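Long-range contact in trwC protein (Escherichia coli, PDB 1OMH), which probably nicks and rejoins plasmid DNA at the origin of transfer during bacterial conjugation, this chain being its N-terminal relaxase domain: residues 103-109 against 203-209. Numbering follows the deposited sequence.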
# COMPACT_ATOMS: atom_id res chain seq x y z
N ASP B 103 -0.35 -14.02 -15.56
CA ASP B 103 0.54 -14.88 -14.78
C ASP B 103 0.18 -14.76 -13.30
O ASP B 103 0.61 -13.83 -12.61
CB ASP B 103 2.00 -14.50 -14.99
CG ASP B 103 2.96 -15.44 -14.29
OD1 ASP B 103 4.18 -15.38 -14.58
OD2 ASP B 103 2.51 -16.25 -13.44
N ALA B 104 -0.62 -15.71 -12.82
CA ALA B 104 -1.06 -15.72 -11.43
C ALA B 104 0.07 -15.80 -10.42
O ALA B 104 -0.06 -15.29 -9.30
CB ALA B 104 -2.04 -16.86 -11.21
N GLU B 105 1.18 -16.43 -10.79
CA GLU B 105 2.30 -16.56 -9.85
C GLU B 105 2.88 -15.19 -9.51
O GLU B 105 3.51 -15.02 -8.46
CB GLU B 105 3.38 -17.47 -10.43
CG GLU B 105 2.88 -18.88 -10.77
CD GLU B 105 2.23 -19.57 -9.58
OE1 GLU B 105 2.92 -19.84 -8.58
OE2 GLU B 105 1.01 -19.85 -9.66
N ILE B 106 2.68 -14.21 -10.39
CA ILE B 106 3.17 -12.86 -10.15
C ILE B 106 2.34 -12.27 -9.01
O ILE B 106 2.86 -11.55 -8.15
CB ILE B 106 3.01 -11.97 -11.39
CG1 ILE B 106 3.81 -12.55 -12.56
CG2 ILE B 106 3.48 -10.54 -11.08
CD1 ILE B 106 5.29 -12.59 -12.32
N ILE B 107 1.05 -12.59 -9.00
CA ILE B 107 0.17 -12.09 -7.95
C ILE B 107 0.68 -12.62 -6.61
O ILE B 107 0.81 -11.87 -5.65
CB ILE B 107 -1.29 -12.57 -8.14
CG1 ILE B 107 -1.83 -12.06 -9.48
CG2 ILE B 107 -2.17 -12.04 -7.00
CD1 ILE B 107 -1.85 -10.55 -9.61
N LYS B 108 0.98 -13.91 -6.57
CA LYS B 108 1.50 -14.52 -5.35
C LYS B 108 2.85 -13.89 -4.97
O LYS B 108 3.15 -13.72 -3.79
CB LYS B 108 1.67 -16.03 -5.54
CG LYS B 108 2.31 -16.73 -4.35
N ALA B 109 3.66 -13.57 -5.98
CA ALA B 109 4.96 -12.96 -5.74
C ALA B 109 4.79 -11.62 -5.02
O ALA B 109 5.50 -11.31 -4.07
CB ALA B 109 5.70 -12.76 -7.06
N GLU B 203 11.38 -12.91 -5.99
CA GLU B 203 10.28 -13.80 -6.34
C GLU B 203 10.07 -13.87 -7.85
O GLU B 203 9.77 -14.94 -8.39
CB GLU B 203 8.99 -13.33 -5.66
CG GLU B 203 8.98 -13.53 -4.17
CD GLU B 203 9.16 -14.98 -3.78
OE1 GLU B 203 8.46 -15.84 -4.35
OE2 GLU B 203 10.00 -15.26 -2.90
N LEU B 204 10.21 -12.73 -8.51
CA LEU B 204 10.03 -12.66 -9.96
C LEU B 204 11.13 -13.42 -10.69
O LEU B 204 10.88 -14.08 -11.70
CB LEU B 204 10.02 -11.20 -10.43
CG LEU B 204 8.79 -10.40 -9.98
CD1 LEU B 204 8.93 -8.95 -10.39
CD2 LEU B 204 7.54 -11.02 -10.60
N GLN B 205 12.35 -13.31 -10.19
CA GLN B 205 13.46 -14.01 -10.81
C GLN B 205 13.28 -15.52 -10.67
O GLN B 205 13.70 -16.27 -11.54
CB GLN B 205 14.78 -13.54 -10.21
CG GLN B 205 15.18 -12.21 -10.78
CD GLN B 205 16.37 -11.59 -10.09
OE1 GLN B 205 17.00 -10.67 -10.61
NE2 GLN B 205 16.67 -12.08 -8.89
N LYS B 206 12.64 -15.95 -9.59
CA LYS B 206 12.39 -17.37 -9.38
C LYS B 206 11.43 -17.89 -10.44
O LYS B 206 11.37 -19.10 -10.70
CB LYS B 206 11.80 -17.63 -8.00
CG LYS B 206 12.80 -18.14 -6.98
CD LYS B 206 12.11 -18.73 -5.76
CE LYS B 206 11.40 -17.67 -4.93
NZ LYS B 206 10.87 -18.23 -3.66
N LEU B 207 10.66 -16.99 -11.04
CA LEU B 207 9.69 -17.36 -12.06
C LEU B 207 10.32 -17.32 -13.45
O LEU B 207 9.67 -17.66 -14.44
CB LEU B 207 8.48 -16.41 -12.01
CG LEU B 207 7.71 -16.38 -10.69
CD1 LEU B 207 6.55 -15.40 -10.79
CD2 LEU B 207 7.18 -17.78 -10.36
N GLY B 208 11.58 -16.91 -13.52
CA GLY B 208 12.25 -16.87 -14.80
C GLY B 208 12.19 -15.57 -15.57
O GLY B 208 12.38 -15.56 -16.79
N TYR B 209 11.92 -14.46 -14.88
CA TYR B 209 11.87 -13.16 -15.55
C TYR B 209 13.19 -12.44 -15.35
O TYR B 209 13.81 -12.58 -14.30
CB TYR B 209 10.75 -12.27 -15.00
CG TYR B 209 9.36 -12.77 -15.28
CD1 TYR B 209 8.59 -13.36 -14.28
CD2 TYR B 209 8.82 -12.69 -16.57
CE1 TYR B 209 7.31 -13.85 -14.55
CE2 TYR B 209 7.55 -13.18 -16.85
CZ TYR B 209 6.81 -13.76 -15.84
OH TYR B 209 5.56 -14.25 -16.13
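Asp103 and Tyr209 illustrate how one carboxylate can serve both the start of helix 104-122 and the tyrosine that follows helix 189-206. From CB, 3.7 Å from Tyr209 OH, the Asp103 side chain runs with CG anti to the backbone N (chi1 -175°), which carries the carboxylate across to the tyrosine; CG is 3.4 Å from Tyr209 OH. OD1 lies at the ring edge, in its plane, the carboxylate turned 45° from the ring, and accepts a very short 2.4 Å hydrogen bond from Tyr209 OH. OD2 caps Glu105 N at 3.0 Å through a bent bond, reached from the anti side, 33° out of plane. Beside this polar pair, Ile106 pushes CD1 among Leu204 CD2 (a tight 3.2 Å), Leu207 CD1 and Tyr209 CE1. One turn on, Ala109 CB rests on Glu203 CB at 3.6 Å, bringing the helices close. Glu203 OE1 bridges to Arg112 and OE2 to Arg116, both of helix 104-122, and OE2 also to Lys206. With an alanine here instead of Glu203, these three would probably be left without their shared carboxylate. An Asp N-cap on helix 104-122 thus meets the Schellman-closed C-terminus of helix 189-206, beside helix 92-99 in the TrwC relaxase domain.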